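Local coordinates for protein BIFUNCTIONAL PROTEIN Proline utilization A (PutA) (Corynebacterium freiburgense, PDB 5UX5) that catalyses both steps of proline oxidation to glutamate, pairing an FAD-dependent proline dehydrogenase with an NAD-dependent aldehyde dehydrogenase in one chain, at residues W493-V506 against M647-H661. Residues are numbered along the deposited sequence; the frame is centred on the assembly and turned at random.
Sequences WRLITDVEEVDKTV and MHTDEADAGRRLMSH. With NAD (nicotinamide-adenine-dinucleotide), chain F.
Asp503 and Arg657 meet where two helices, 499-506 and 653-659, run side by side at 31°, and they illustrate how a charged pair can flank an apolar seam between helices. Arg657 approaches side-on, with NE and NH2 both directed at Asp503 OD1, NH2 at 2.9 Å. The carboxylate stands almost perpendicular to the guanidinium, and the bend of the arginine at chi2 (56°) turns its end toward the aspartate. His661, whose ND1 is hydrogen-bonded to Asp663 N, lays CD2 over one face of the guanidinium and turns its edge to the same Asp503 OD1, while Val506 CG1 sits over a face of the imidazole in a CH-pi contact, 3.8 Å from the ring centroid.

Between the helices Val502 splits its branches: CG1, anti to the backbone N (chi1 175°), packs on Leu658 CB, and CG2 lies 3.7 Å from Met647 CE. That methyl also meets Ile496 CD1, and Met647 SD faces Thr505 CG2 tip to tip. The methyl of Ala654 packs against Thr497 O, and the backbones come close here, Ala654 CA 4.7 Å from Val499 CA.

Ahead of both helices the two segments join in a single beta bridge, Ile496 with Thr649. Ile496 N donates to His648 O at 2.7 Å, nearly straight, and Asp650 N returns a bond to Ile496 O. Farther out, Trp493 points its ring edge at the face of His648, whose NE2 is bound by Glu628.

Asp650 OD1 accepts from Gly655 N, and Glu651 OE1 binds the adenosine ribose O2B of NAD, so the 647-661 segment joins this packing to the cofactor pocket of the Rossmann-type domain. Helix 624-636 flanks the Trp493 end, whereas Val506 and Leu658 pack on strands 614-618 and 580-591.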
ATOM      1  N   TRP A 493       0.053 -31.637  12.524  1.00 42.14           N
ATOM      2  CA  TRP A 493       1.499 -31.462  12.497  1.00 42.55           C
ATOM      3  C   TRP A 493       2.114 -32.220  13.665  1.00 47.49           C
ATOM      4  O   TRP A 493       1.457 -32.441  14.684  1.00 45.01           O
ATOM      5  CB  TRP A 493       1.930 -29.999  12.575  1.00 39.39           C
ATOM      6  CG  TRP A 493       1.410 -29.244  13.758  1.00 50.41           C
ATOM      7  CD1 TRP A 493       0.293 -28.465  13.798  1.00 53.92           C
ATOM      8  CD2 TRP A 493       1.992 -29.176  15.075  1.00 49.80           C
ATOM      9  NE1 TRP A 493       0.135 -27.916  15.054  1.00 60.63           N
ATOM     10  CE2 TRP A 493       1.161 -28.339  15.856  1.00 53.37           C
ATOM     11  CE3 TRP A 493       3.125 -29.743  15.669  1.00 43.92           C
ATOM     12  CZ2 TRP A 493       1.433 -28.050  17.185  1.00 41.66           C
ATOM     13  CZ3 TRP A 493       3.390 -29.456  16.997  1.00 42.97           C
ATOM     14  CH2 TRP A 493       2.545 -28.616  17.738  1.00 42.08           C
ATOM     15  N   ARG A 494       3.394 -32.589  13.516  1.00 45.37           N
ATOM     16  CA  ARG A 494       4.126 -33.366  14.508  1.00 45.68           C
ATOM     17  C   ARG A 494       5.302 -32.583  15.072  1.00 45.54           C
ATOM     18  O   ARG A 494       5.958 -31.827  14.353  1.00 49.58           O
ATOM     19  CB  ARG A 494       4.666 -34.651  13.905  1.00 50.89           C
ATOM     20  CG  ARG A 494       5.189 -35.654  14.916  1.00 57.92           C
ATOM     21  CD  ARG A 494       5.725 -36.841  14.171  1.00 63.66           C
ATOM     22  NE  ARG A 494       6.744 -36.387  13.233  1.00 67.96           N
ATOM     23  CZ  ARG A 494       8.041 -36.608  13.399  1.00 64.75           C
ATOM     24  NH1 ARG A 494       8.464 -37.305  14.451  1.00 56.12           N
ATOM     25  NH2 ARG A 494       8.906 -36.147  12.501  1.00 66.13           N
ATOM     26  N   LEU A 495       5.597 -32.798  16.355  1.00 43.23           N
ATOM     27  CA  LEU A 495       6.733 -32.145  17.000  1.00 43.12           C
ATOM     28  C   LEU A 495       7.973 -33.040  16.993  1.00 42.81           C
ATOM     29  O   LEU A 495       7.921 -34.195  17.419  1.00 44.41           O
ATOM     30  CB  LEU A 495       6.385 -31.756  18.436  1.00 43.68           C
ATOM     31  CG  LEU A 495       7.468 -30.979  19.190  1.00 49.88           C
ATOM     32  CD1 LEU A 495       7.447 -29.525  18.802  1.00 57.50           C
ATOM     33  CD2 LEU A 495       7.283 -31.105  20.672  1.00 44.85           C
ATOM     34  N   ILE A 496       9.093 -32.489  16.558  1.00 41.35           N
ATOM     35  CA  ILE A 496      10.352 -33.222  16.553  1.00 45.86           C
ATOM     36  C   ILE A 496      11.088 -32.917  17.847  1.00 47.39           C
ATOM     37  O   ILE A 496      11.337 -31.749  18.158  1.00 41.11           O
ATOM     38  CB  ILE A 496      11.205 -32.844  15.340  1.00 39.73           C
ATOM     39  CG1 ILE A 496      10.514 -33.317  14.074  1.00 39.49           C
ATOM     40  CG2 ILE A 496      12.574 -33.472  15.466  1.00 39.87           C
ATOM     41  CD1 ILE A 496      11.212 -32.915  12.827  1.00 47.74           C
ATOM     42  N   THR A 497      11.422 -33.959  18.615  1.00 43.60           N
ATOM     43  CA  THR A 497      12.164 -33.769  19.861  1.00 47.92           C
ATOM     44  C   THR A 497      13.413 -34.628  19.957  1.00 52.86           C
ATOM     45  O   THR A 497      14.261 -34.344  20.810  1.00 44.94           O
ATOM     46  CB  THR A 497      11.279 -34.043  21.103  1.00 46.23           C
ATOM     47  OG1 THR A 497      10.876 -35.418  21.149  1.00 55.91           O
ATOM     48  CG2 THR A 497      10.052 -33.169  21.118  1.00 45.96           C
ATOM     49  N   ASP A 498      13.563 -35.635  19.100  1.00 51.74           N
ATOM     50  CA  ASP A 498      14.684 -36.565  19.136  1.00 53.07           C
ATOM     51  C   ASP A 498      15.806 -36.072  18.217  1.00 54.65           C
ATOM     52  O   ASP A 498      15.621 -35.962  16.999  1.00 53.24           O
ATOM     53  CB  ASP A 498      14.220 -37.956  18.724  1.00 53.53           C
ATOM     54  CG  ASP A 498      15.314 -38.979  18.819  1.00 66.63           C
ATOM     55  OD1 ASP A 498      16.406 -38.640  19.318  1.00 75.53           O
ATOM     56  OD2 ASP A 498      15.090 -40.125  18.392  1.00 71.68           O
ATOM     57  N   VAL A 499      16.972 -35.793  18.798  1.00 48.58           N
ATOM     58  CA  VAL A 499      18.091 -35.317  18.001  1.00 48.77           C
ATOM     59  C   VAL A 499      18.417 -36.291  16.878  1.00 56.68           C
ATOM     60  O   VAL A 499      18.888 -35.880  15.804  1.00 57.18           O
ATOM     61  CB  VAL A 499      19.314 -35.013  18.898  1.00 41.90           C
ATOM     62  CG1 VAL A 499      19.042 -33.750  19.687  1.00 41.60           C
ATOM     63  CG2 VAL A 499      19.641 -36.168  19.851  1.00 43.79           C
ATOM     64  N   GLU A 500      18.175 -37.588  17.094  1.00 52.24           N
ATOM     65  CA  GLU A 500      18.486 -38.572  16.064  1.00 53.81           C
ATOM     66  C   GLU A 500      17.529 -38.477  14.892  1.00 54.13           C
ATOM     67  O   GLU A 500      17.857 -38.940  13.797  1.00 61.65           O
ATOM     68  CB  GLU A 500      18.514 -39.981  16.649  1.00 59.64           C
ATOM     69  CG  GLU A 500      19.928 -40.432  17.044  1.00 74.10           C
ATOM     70  CD  GLU A 500      19.968 -41.357  18.267  1.00 92.00           C
ATOM     71  OE1 GLU A 500      21.014 -41.378  18.962  1.00 97.42           O
ATOM     72  OE2 GLU A 500      18.963 -42.060  18.539  1.00 97.54           O
ATOM     73  N   GLU A 501      16.344 -37.920  15.094  1.00 53.12           N
ATOM     74  CA  GLU A 501      15.494 -37.660  13.947  1.00 50.97           C
ATOM     75  C   GLU A 501      15.976 -36.439  13.163  1.00 54.97           C
ATOM     76  O   GLU A 501      15.861 -36.405  11.931  1.00 57.70           O
ATOM     77  CB  GLU A 501      14.054 -37.473  14.393  1.00 50.39           C
ATOM     78  CG  GLU A 501      13.082 -37.608  13.253  1.00 55.80           C
ATOM     79  CD  GLU A 501      11.693 -37.118  13.604  1.00 58.06           C
ATOM     80  OE1 GLU A 501      11.092 -36.477  12.722  1.00 61.17           O
ATOM     81  OE2 GLU A 501      11.210 -37.357  14.741  1.00 53.48           O
ATOM     82  N   VAL A 502      16.516 -35.426  13.846  1.00 51.04           N
ATOM     83  CA  VAL A 502      17.099 -34.305  13.121  1.00 47.37           C
ATOM     84  C   VAL A 502      18.265 -34.795  12.283  1.00 50.13           C
ATOM     85  O   VAL A 502      18.411 -34.435  11.109  1.00 44.66           O
ATOM     86  CB  VAL A 502      17.535 -33.186  14.084  1.00 36.78           C
ATOM     87  CG1 VAL A 502      18.246 -32.084  13.290  1.00 35.06           C
ATOM     88  CG2 VAL A 502      16.340 -32.610  14.785  1.00 42.71           C
ATOM     89  N   ASP A 503      19.109 -35.635  12.878  1.00 48.17           N
ATOM     90  CA  ASP A 503      20.243 -36.176  12.150  1.00 39.29           C
ATOM     91  C   ASP A 503      19.782 -37.028  10.972  1.00 43.63           C
ATOM     92  O   ASP A 503      20.325 -36.916   9.869  1.00 43.75           O
ATOM     93  CB  ASP A 503      21.150 -36.940  13.110  1.00 38.55           C
ATOM     94  CG  ASP A 503      22.030 -36.001  13.945  1.00 51.50           C
ATOM     95  OD1 ASP A 503      22.256 -34.864  13.470  1.00 54.62           O
ATOM     96  OD2 ASP A 503      22.518 -36.389  15.046  1.00 50.59           O
ATOM     97  N   LYS A 504      18.784 -37.885  11.177  1.00 50.42           N
ATOM     98  CA  LYS A 504      18.330 -38.735  10.080  1.00 51.81           C
ATOM     99  C   LYS A 504      17.788 -37.892   8.927  1.00 51.25           C
ATOM    100  O   LYS A 504      18.118 -38.124   7.758  1.00 52.89           O
ATOM    101  CB  LYS A 504      17.276 -39.726  10.583  1.00 41.23           C
ATOM    102  N   THR A 505      16.970 -36.889   9.246  1.00 48.80           N
ATOM    103  CA  THR A 505      16.350 -36.051   8.226  1.00 36.32           C
ATOM    104  C   THR A 505      17.363 -35.178   7.491  1.00 45.47           C
ATOM    105  O   THR A 505      17.287 -35.040   6.267  1.00 50.13           O
ATOM    106  CB  THR A 505      15.272 -35.205   8.882  1.00 36.17           C
ATOM    107  OG1 THR A 505      14.218 -36.072   9.335  1.00 38.08           O
ATOM    108  CG2 THR A 505      14.716 -34.195   7.906  1.00 34.88           C
ATOM    109  N   VAL A 506      18.306 -34.566   8.219  1.00 47.27           N
ATOM    110  CA  VAL A 506      19.337 -33.732   7.591  1.00 42.23           C
ATOM    111  C   VAL A 506      20.156 -34.539   6.579  1.00 48.31           C
ATOM    112  O   VAL A 506      20.346 -34.123   5.429  1.00 52.85           O
ATOM    113  CB  VAL A 506      20.239 -33.097   8.666  1.00 39.37           C
ATOM    114  CG1 VAL A 506      21.518 -32.578   8.044  1.00 31.64           C
ATOM    115  CG2 VAL A 506      19.516 -31.953   9.338  1.00 39.92           C
ATOM    116  N   MET A 647      10.224 -29.128   9.415  1.00 41.62           N
ATOM    117  CA  MET A 647      10.641 -29.749  10.670  1.00 38.49           C
ATOM    118  C   MET A 647      10.166 -28.896  11.844  1.00 40.96           C
ATOM    119  O   MET A 647      10.760 -27.850  12.139  1.00 36.45           O
ATOM    120  CB  MET A 647      12.163 -29.944  10.732  1.00 35.78           C
ATOM    121  CG  MET A 647      12.782 -30.874   9.690  1.00 45.08           C
ATOM    122  SD  MET A 647      14.550 -31.297  10.010  1.00 57.30           S
ATOM    123  CE  MET A 647      14.474 -32.151  11.598  1.00 35.12           C
ATOM    124  N   HIS A 648       9.134 -29.368  12.548  1.00 41.37           N
ATOM    125  CA  HIS A 648       8.665 -28.697  13.764  1.00 46.05           C
ATOM    126  C   HIS A 648       9.513 -29.146  14.956  1.00 43.89           C
ATOM    127  O   HIS A 648       9.066 -29.863  15.851  1.00 51.50           O
ATOM    128  CB  HIS A 648       7.188 -28.982  14.018  1.00 36.90           C
ATOM    129  CG  HIS A 648       6.280 -28.608  12.888  1.00 36.13           C
ATOM    130  ND1 HIS A 648       6.135 -27.311  12.445  1.00 36.48           N
ATOM    131  CD2 HIS A 648       5.432 -29.360  12.142  1.00 39.70           C
ATOM    132  CE1 HIS A 648       5.247 -27.284  11.463  1.00 41.50           C
ATOM    133  NE2 HIS A 648       4.806 -28.514  11.259  1.00 35.59           N
ATOM    134  N   THR A 649      10.771 -28.718  14.955  1.00 36.95           N
ATOM    135  CA  THR A 649      11.618 -28.990  16.105  1.00 36.81           C
ATOM    136  C   THR A 649      11.197 -28.107  17.269  1.00 39.79           C
ATOM    137  O   THR A 649      10.656 -27.005  17.091  1.00 39.25           O
ATOM    138  CB  THR A 649      13.109 -28.735  15.803  1.00 41.57           C
ATOM    139  OG1 THR A 649      13.364 -27.323  15.735  1.00 41.56           O
ATOM    140  CG2 THR A 649      13.535 -29.379  14.494  1.00 37.91           C
ATOM    141  N   ASP A 650      11.452 -28.607  18.472  1.00 41.05           N
ATOM    142  CA  ASP A 650      11.313 -27.792  19.658  1.00 39.28           C
ATOM    143  C   ASP A 650      12.425 -26.745  19.673  1.00 42.06           C
ATOM    144  O   ASP A 650      13.188 -26.598  18.727  1.00 43.01           O
ATOM    145  CB  ASP A 650      11.346 -28.647  20.924  1.00 41.23           C
ATOM    146  CG  ASP A 650      12.597 -29.487  21.025  1.00 54.78           C
ATOM    147  OD1 ASP A 650      13.614 -29.116  20.389  1.00 64.48           O
ATOM    148  OD2 ASP A 650      12.581 -30.511  21.748  1.00 53.28           O
ATOM    149  N   GLU A 651      12.481 -25.991  20.757  1.00 47.26           N
ATOM    150  CA  GLU A 651      13.554 -25.061  21.049  1.00 42.61           C
ATOM    151  C   GLU A 651      14.427 -25.586  22.183  1.00 49.53           C
ATOM    152  O   GLU A 651      14.976 -24.807  22.966  1.00 58.38           O
ATOM    153  CB  GLU A 651      12.960 -23.696  21.381  1.00 41.91           C
ATOM    154  CG  GLU A 651      12.204 -23.104  20.203  1.00 45.16           C
ATOM    155  CD  GLU A 651      11.716 -21.685  20.455  1.00 56.73           C
ATOM    156  OE1 GLU A 651      11.047 -21.113  19.555  1.00 57.60           O
ATOM    157  OE2 GLU A 651      12.034 -21.121  21.531  1.00 55.67           O
ATOM    158  N   ALA A 652      14.498 -26.901  22.313  1.00 48.17           N
ATOM    159  CA  ALA A 652      15.419 -27.566  23.233  1.00 44.95           C
ATOM    160  C   ALA A 652      16.448 -28.335  22.413  1.00 49.80           C
ATOM    161  O   ALA A 652      16.899 -27.790  21.395  1.00 46.64           O
ATOM    162  CB  ALA A 652      14.633 -28.405  24.220  1.00 43.58           C
ATOM    163  N   ASP A 653      16.801 -29.581  22.759  1.00 48.34           N
ATOM    164  CA  ASP A 653      17.944 -30.251  22.121  1.00 41.57           C
ATOM    165  C   ASP A 653      17.782 -30.380  20.606  1.00 42.62           C
ATOM    166  O   ASP A 653      18.734 -30.142  19.855  1.00 38.93           O
ATOM    167  CB  ASP A 653      18.168 -31.610  22.769  1.00 50.78           C
ATOM    168  CG  ASP A 653      18.807 -31.498  24.143  1.00 59.03           C
ATOM    169  OD1 ASP A 653      19.210 -30.367  24.468  1.00 62.33           O
ATOM    170  OD2 ASP A 653      18.876 -32.508  24.898  1.00 56.62           O
ATOM    171  N   ALA A 654      16.598 -30.789  20.137  1.00 44.38           N
ATOM    172  CA  ALA A 654      16.418 -31.019  18.702  1.00 43.72           C
ATOM    173  C   ALA A 654      16.511 -29.724  17.894  1.00 45.65           C
ATOM    174  O   ALA A 654      17.119 -29.701  16.816  1.00 47.83           O
ATOM    175  CB  ALA A 654      15.074 -31.695  18.450  1.00 42.77           C
ATOM    176  N   GLY A 655      15.946 -28.628  18.399  1.00 45.50           N
ATOM    177  CA  GLY A 655      16.100 -27.364  17.694  1.00 37.37           C
ATOM    178  C   GLY A 655      17.544 -26.907  17.652  1.00 41.39           C
ATOM    179  O   GLY A 655      18.052 -26.503  16.606  1.00 47.57           O
ATOM    180  N   ARG A 656      18.231 -26.981  18.793  1.00 37.74           N
ATOM    181  CA  ARG A 656      19.631 -26.588  18.841  1.00 36.86           C
ATOM    182  C   ARG A 656      20.470 -27.481  17.938  1.00 37.95           C
ATOM    183  O   ARG A 656      21.367 -27.010  17.227  1.00 46.64           O
ATOM    184  CB  ARG A 656      20.134 -26.661  20.286  1.00 40.73           C
ATOM    185  CG  ARG A 656      21.629 -26.565  20.391  1.00 48.69           C
ATOM    186  CD  ARG A 656      22.092 -26.201  21.783  1.00 51.42           C
ATOM    187  NE  ARG A 656      23.527 -25.906  21.782  1.00 49.57           N
ATOM    188  CZ  ARG A 656      24.218 -25.610  22.874  1.00 48.54           C
ATOM    189  NH1 ARG A 656      23.617 -25.576  24.056  1.00 46.18           N
ATOM    190  NH2 ARG A 656      25.504 -25.327  22.782  1.00 52.03           N
ATOM    191  N   ARG A 657      20.162 -28.770  17.925  1.00 35.82           N
ATOM    192  CA  ARG A 657      20.852 -29.686  17.036  1.00 36.16           C
ATOM    193  C   ARG A 657      20.605 -29.307  15.580  1.00 34.11           C
ATOM    194  O   ARG A 657      21.509 -29.408  14.744  1.00 35.04           O
ATOM    195  CB  ARG A 657      20.403 -31.115  17.344  1.00 41.31           C
ATOM    196  CG  ARG A 657      21.027 -32.192  16.527  1.00 51.50           C
ATOM    197  CD  ARG A 657      22.538 -32.146  16.638  1.00 59.38           C
ATOM    198  NE  ARG A 657      23.140 -33.143  15.756  1.00 59.99           N
ATOM    199  CZ  ARG A 657      24.401 -33.126  15.339  1.00 47.47           C
ATOM    200  NH1 ARG A 657      25.225 -32.155  15.707  1.00 43.67           N
ATOM    201  NH2 ARG A 657      24.828 -34.090  14.541  1.00 39.02           N
ATOM    202  N   LEU A 658      19.397 -28.850  15.252  1.00 33.78           N
ATOM    203  CA  LEU A 658      19.162 -28.429  13.875  1.00 36.34           C
ATOM    204  C   LEU A 658      19.938 -27.156  13.540  1.00 36.18           C
ATOM    205  O   LEU A 658      20.582 -27.075  12.493  1.00 34.88           O
ATOM    206  CB  LEU A 658      17.672 -28.240  13.607  1.00 35.42           C
ATOM    207  CG  LEU A 658      17.358 -27.726  12.198  1.00 33.17           C
ATOM    208  CD1 LEU A 658      18.013 -28.615  11.182  1.00 37.84           C
ATOM    209  CD2 LEU A 658      15.902 -27.751  11.969  1.00 31.42           C
ATOM    210  N   MET A 659      19.899 -26.147  14.411  1.00 38.89           N
ATOM    211  CA  MET A 659      20.539 -24.886  14.052  1.00 38.89           C
ATOM    212  C   MET A 659      22.053 -24.982  14.100  1.00 41.06           C
ATOM    213  O   MET A 659      22.730 -24.212  13.414  1.00 33.98           O
ATOM    214  CB  MET A 659      20.096 -23.746  14.960  1.00 40.54           C
ATOM    215  CG  MET A 659      18.629 -23.497  14.949  1.00 37.85           C
ATOM    216  SD  MET A 659      17.910 -23.379  13.309  1.00 42.77           S
ATOM    217  CE  MET A 659      16.159 -23.267  13.757  1.00 29.87           C
ATOM    218  N   SER A 660      22.608 -25.854  14.940  1.00 39.96           N
ATOM    219  CA  SER A 660      24.060 -25.975  15.037  1.00 42.13           C
ATOM    220  C   SER A 660      24.618 -27.068  14.137  1.00 40.08           C
ATOM    221  O   SER A 660      25.815 -27.370  14.212  1.00 35.32           O
ATOM    222  CB  SER A 660      24.496 -26.244  16.485  1.00 35.15           C
ATOM    223  OG  SER A 660      24.208 -27.581  16.886  1.00 38.74           O
ATOM    224  N   HIS A 661      23.787 -27.670  13.301  1.00 37.74           N
ATOM    225  CA  HIS A 661      24.186 -28.920  12.679  1.00 40.70           C
ATOM    226  C   HIS A 661      25.401 -28.725  11.766  1.00 40.81           C
ATOM    227  O   HIS A 661      25.469 -27.746  11.007  1.00 42.71           O
ATOM    228  CB  HIS A 661      23.018 -29.532  11.910  1.00 31.24           C
ATOM    229  CG  HIS A 661      23.294 -30.927  11.481  1.00 33.35           C
ATOM    230  ND1 HIS A 661      24.203 -31.229  10.484  1.00 35.26           N
ATOM    231  CD2 HIS A 661      22.864 -32.108  11.976  1.00 33.18           C
ATOM    232  CE1 HIS A 661      24.271 -32.538  10.344  1.00 32.31           C
ATOM    233  NE2 HIS A 661      23.475 -33.096  11.245  1.00 38.07           N
TER
HETATM  234  PA  NAD F2002      12.621 -15.690  17.899  1.00 46.97           P
HETATM  235  O1A NAD F2002      13.750 -14.694  17.459  1.00 44.87           O
HETATM  236  O2A NAD F2002      12.858 -16.145  19.377  1.00 49.98           O
HETATM  237  O5B NAD F2002      12.667 -16.983  17.005  1.00 47.22           O
HETATM  238  C5B NAD F2002      12.317 -16.997  15.643  1.00 41.56           C
HETATM  239  C4B NAD F2002      12.494 -18.402  15.070  1.00 42.18           C
HETATM  240  O4B NAD F2002      13.657 -19.080  15.557  1.00 34.01           O
HETATM  241  C3B NAD F2002      11.297 -19.262  15.337  1.00 41.69           C
HETATM  242  O3B NAD F2002      11.105 -20.196  14.334  1.00 42.84           O
HETATM  243  C2B NAD F2002      11.746 -19.856  16.611  1.00 41.89           C
HETATM  244  O2B NAD F2002      10.973 -20.912  17.063  1.00 38.11           O
HETATM  245  C1B NAD F2002      13.169 -20.186  16.295  1.00 35.95           C
HETATM  246  N9A NAD F2002      13.963 -20.441  17.491  1.00 41.27           N
HETATM  247  C8A NAD F2002      14.235 -19.554  18.516  1.00 39.39           C
HETATM  248  N7A NAD F2002      14.999 -20.157  19.451  1.00 43.63           N
HETATM  249  C5A NAD F2002      15.262 -21.482  19.068  1.00 43.93           C
HETATM  250  C6A NAD F2002      15.981 -22.542  19.609  1.00 43.94           C
HETATM  251  N6A NAD F2002      16.673 -22.443  20.871  1.00 40.78           N
HETATM  252  N1A NAD F2002      16.035 -23.710  18.946  1.00 46.59           N
HETATM  253  C2A NAD F2002      15.401 -23.887  17.759  1.00 46.85           C
HETATM  254  N3A NAD F2002      14.693 -22.871  17.194  1.00 46.35           N
HETATM  255  C4A NAD F2002      14.606 -21.675  17.815  1.00 44.70           C
HETATM  256  O3  NAD F2002      11.239 -14.925  17.647  1.00 65.37           O
HETATM  257  PN  NAD F2002       9.888 -14.950  18.521  1.00 79.15           P
HETATM  258  O1N NAD F2002       9.993 -15.690  19.838  1.00 79.07           O
HETATM  259  O2N NAD F2002       8.874 -15.751  17.757  1.00 74.70           O
HETATM  260  O5D NAD F2002       9.482 -13.406  18.724  1.00 77.41           O
HETATM  261  C5D NAD F2002      10.413 -12.567  19.394  1.00 74.56           C
HETATM  262  C4D NAD F2002      10.461 -11.098  18.966  1.00 71.63           C
HETATM  263  O4D NAD F2002      10.845 -10.860  17.632  1.00 66.09           O
HETATM  264  C3D NAD F2002       9.212 -10.297  19.091  1.00 72.15           C
HETATM  265  O3D NAD F2002       8.760 -10.124  20.384  1.00 67.79           O
HETATM  266  C2D NAD F2002       9.744  -9.026  18.559  1.00 71.17           C
HETATM  267  O2D NAD F2002      10.192  -8.241  19.606  1.00 64.90           O
HETATM  268  C1D NAD F2002      10.823  -9.449  17.588  1.00 66.83           C